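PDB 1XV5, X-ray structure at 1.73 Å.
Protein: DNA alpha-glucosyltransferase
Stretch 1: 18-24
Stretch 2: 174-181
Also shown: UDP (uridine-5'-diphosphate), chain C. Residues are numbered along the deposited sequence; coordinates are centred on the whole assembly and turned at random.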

# COMPACT_ATOMS: atom_id res chain seq x y z
N THR A 18 6.54 1.23 -3.74
CA THR A 18 7.52 2.28 -3.55
C THR A 18 7.52 2.68 -2.08
O THR A 18 8.57 2.82 -1.46
CB THR A 18 7.19 3.50 -4.43
OG1 THR A 18 7.48 3.17 -5.80
CG2 THR A 18 8.01 4.71 -4.01
N LYS A 19 6.33 2.86 -1.52
CA LYS A 19 6.19 3.23 -0.11
C LYS A 19 6.87 2.19 0.78
O LYS A 19 7.64 2.53 1.67
CB LYS A 19 4.71 3.34 0.25
CG LYS A 19 4.44 3.68 1.71
CD LYS A 19 5.09 4.99 2.10
CE LYS A 19 4.66 5.40 3.51
NZ LYS A 19 5.38 6.60 3.99
N PHE A 20 6.58 0.92 0.52
CA PHE A 20 7.17 -0.16 1.30
C PHE A 20 8.69 -0.10 1.19
O PHE A 20 9.40 -0.18 2.19
CB PHE A 20 6.68 -1.51 0.78
CG PHE A 20 7.35 -2.69 1.44
CD1 PHE A 20 6.91 -3.15 2.68
CD2 PHE A 20 8.43 -3.32 0.84
CE1 PHE A 20 7.53 -4.23 3.30
CE2 PHE A 20 9.06 -4.41 1.45
CZ PHE A 20 8.61 -4.86 2.68
N SER A 21 9.19 0.03 -0.04
CA SER A 21 10.63 0.08 -0.26
C SER A 21 11.31 1.22 0.50
O SER A 21 12.41 1.05 1.02
CB SER A 21 10.92 0.20 -1.76
OG SER A 21 10.48 -0.96 -2.44
N LEU A 22 10.65 2.37 0.58
CA LEU A 22 11.21 3.51 1.28
C LEU A 22 11.17 3.30 2.79
O LEU A 22 12.12 3.65 3.50
CB LEU A 22 10.47 4.79 0.90
CG LEU A 22 10.55 5.16 -0.59
CD1 LEU A 22 9.77 6.44 -0.86
CD2 LEU A 22 12.01 5.34 -0.99
N GLU A 23 10.08 2.74 3.29
CA GLU A 23 9.94 2.48 4.72
C GLU A 23 10.93 1.38 5.12
O GLU A 23 11.48 1.40 6.22
CB GLU A 23 8.51 2.04 5.04
CG GLU A 23 7.49 3.15 4.88
CD GLU A 23 7.57 4.19 5.99
OE1 GLU A 23 7.07 5.31 5.79
OE2 GLU A 23 8.13 3.88 7.06
N GLN A 24 11.14 0.43 4.21
CA GLN A 24 12.07 -0.67 4.44
C GLN A 24 13.48 -0.09 4.55
O GLN A 24 14.24 -0.45 5.46
CB GLN A 24 12.00 -1.65 3.27
CG GLN A 24 12.75 -2.95 3.46
CD GLN A 24 12.36 -3.99 2.43
OE1 GLN A 24 12.13 -5.16 2.75
NE2 GLN A 24 12.28 -3.56 1.17
N ASN A 174 4.20 -15.06 5.71
CA ASN A 174 3.28 -13.94 5.66
C ASN A 174 4.01 -12.70 6.15
O ASN A 174 4.96 -12.80 6.93
CB ASN A 174 2.08 -14.20 6.57
CG ASN A 174 1.07 -13.08 6.53
OD1 ASN A 174 1.02 -12.23 7.42
ND2 ASN A 174 0.26 -13.05 5.47
N PHE A 175 3.58 -11.53 5.69
CA PHE A 175 4.17 -10.28 6.10
C PHE A 175 3.13 -9.18 6.01
O PHE A 175 2.11 -9.34 5.33
CB PHE A 175 5.37 -9.91 5.21
CG PHE A 175 4.99 -9.16 3.96
CD1 PHE A 175 5.12 -7.77 3.89
CD2 PHE A 175 4.49 -9.83 2.85
CE1 PHE A 175 4.77 -7.07 2.74
CE2 PHE A 175 4.13 -9.14 1.69
CZ PHE A 175 4.27 -7.76 1.63
N GLN A 176 3.37 -8.09 6.72
CA GLN A 176 2.50 -6.92 6.68
C GLN A 176 3.39 -5.80 6.18
O GLN A 176 4.57 -5.75 6.52
CB GLN A 176 2.02 -6.52 8.08
CG GLN A 176 1.16 -7.54 8.79
CD GLN A 176 0.92 -7.13 10.23
OE1 GLN A 176 0.17 -6.19 10.51
NE2 GLN A 176 1.57 -7.83 11.15
N PRO A 177 2.85 -4.89 5.35
CA PRO A 177 3.64 -3.76 4.82
C PRO A 177 3.68 -2.70 5.93
O PRO A 177 2.70 -1.99 6.17
CB PRO A 177 2.83 -3.33 3.60
CG PRO A 177 1.42 -3.62 4.01
CD PRO A 177 1.51 -4.95 4.73
N PRO A 178 4.83 -2.56 6.61
CA PRO A 178 5.01 -1.60 7.70
C PRO A 178 5.30 -0.16 7.34
O PRO A 178 5.82 0.15 6.27
CB PRO A 178 6.17 -2.19 8.52
CG PRO A 178 6.56 -3.49 7.78
CD PRO A 178 6.09 -3.28 6.38
N MET A 179 4.98 0.73 8.28
CA MET A 179 5.23 2.15 8.12
C MET A 179 5.65 2.68 9.48
O MET A 179 5.20 2.17 10.51
CB MET A 179 3.96 2.87 7.66
CG MET A 179 4.13 4.37 7.50
SD MET A 179 2.65 5.13 6.83
CE MET A 179 1.82 5.65 8.34
N ASP A 180 6.52 3.68 9.50
CA ASP A 180 6.92 4.28 10.76
C ASP A 180 5.77 5.21 11.10
O ASP A 180 5.74 6.38 10.68
CB ASP A 180 8.21 5.08 10.62
CG ASP A 180 8.74 5.57 11.96
OD1 ASP A 180 7.92 5.74 12.89
OD2 ASP A 180 9.96 5.81 12.08
N ILE A 181 4.79 4.68 11.83
CA ILE A 181 3.61 5.43 12.21
C ILE A 181 3.92 6.57 13.18
O ILE A 181 3.29 7.63 13.15
CB ILE A 181 2.57 4.46 12.81
CG1 ILE A 181 2.01 3.59 11.68
CG2 ILE A 181 1.46 5.23 13.53
CD1 ILE A 181 1.19 2.40 12.14
N1 UDP C . -0.05 7.44 -2.79
C2 UDP C . 0.49 8.68 -3.07
N3 UDP C . -0.10 9.35 -4.11
C4 UDP C . -1.16 8.91 -4.88
C5 UDP C . -1.67 7.62 -4.53
C6 UDP C . -1.10 6.94 -3.52
O2 UDP C . 1.41 9.15 -2.43
O4 UDP C . -1.59 9.62 -5.79
C1' UDP C . 0.56 6.66 -1.70
C2' UDP C . -0.39 6.31 -0.57
O2' UDP C . -0.55 7.39 0.32
C3' UDP C . 0.34 5.11 0.03
C4' UDP C . 0.81 4.38 -1.23
O4' UDP C . 0.98 5.42 -2.23
O3' UDP C . 1.46 5.57 0.78
C5' UDP C . -0.14 3.33 -1.76
O5' UDP C . -0.02 2.14 -0.98
PA UDP C . -1.29 1.31 -0.47
O1A UDP C . -0.73 0.17 0.29
O2A UDP C . -2.24 2.24 0.20
O3A UDP C . -2.03 0.77 -1.83
PB UDP C . -1.44 0.32 -3.29
O1B UDP C . -2.30 -0.80 -3.77
O2B UDP C . -1.31 1.54 -4.12
O3B UDP C . 0.01 -0.25 -2.98
O HOH W 1 6.70 6.99 7.77

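What does the helix offer to the irregular chain that passes beside it? Mainly F20 and E23, which are covered by 72 and 61 Å² respectively, the two largest shares in a contact that buries 292 Å² in all. They lie three residues apart, slightly less than one helical turn, so both can serve the same partner. The facing chain follows them in order: the CA of F20 lies 6.1 Å from the CA of P177, and the CA of E23 lies 5.8 Å from the CA of M179.

How does F20 fill its part of the contact? Its CA-to-CB bond points sideways, but chi1 near 180° (t) carries the ring in among F175, P177 and P178. P178 comes up at the edge of the ring, where F20 CE1 and P178 CD are 3.5 Å apart. F20 CD1 also lies 4.0 Å from P177 CA. With F175 the arrangement is an offset edge-to-face pair: the edge of F175 is directed toward the face of F20, the centroids are 5.8 Å apart and the planes meet at 69°. A flat, wide phenyl ring suits this place because it can touch two rigid proline rings and another aromatic side chain at once, with no polar group to satisfy among them.

Why can a buried glutamate sit beside this apolar patch? E23 points toward the other stretch, and its carboxylate has partners for both oxygens. The backbone supplies one: D180 N donates to E23 OE2 at 2.9 Å, with an angle of 152° at the hydrogen, so a main-chain NH in an irregular segment gains an acceptor. K19, one turn earlier on the helix, supplies another through a salt bridge from K19 NZ to E23 OE1 of 2.8 Å. A water also donates to E23 OE1 at 2.6 Å and to D180 O at 3.1 Å, giving a second, indirect link between the same two residues. Closer to the helix, the aliphatic part of E23 packs on the main chain, with E23 CB 3.5 Å from P178 O.

What does M179 add beside these polar links? Its side chain begins sideways and its end leads away from the helix, yet it still touches both helical residues of the salt bridge. M179 CG lies 3.5 Å from E23 OE1, and M179 SD lies 3.9 Å from K19 CE. The last methylene of the lysine, CE, thus rests against the methionine sulfur while NZ reaches the glutamate.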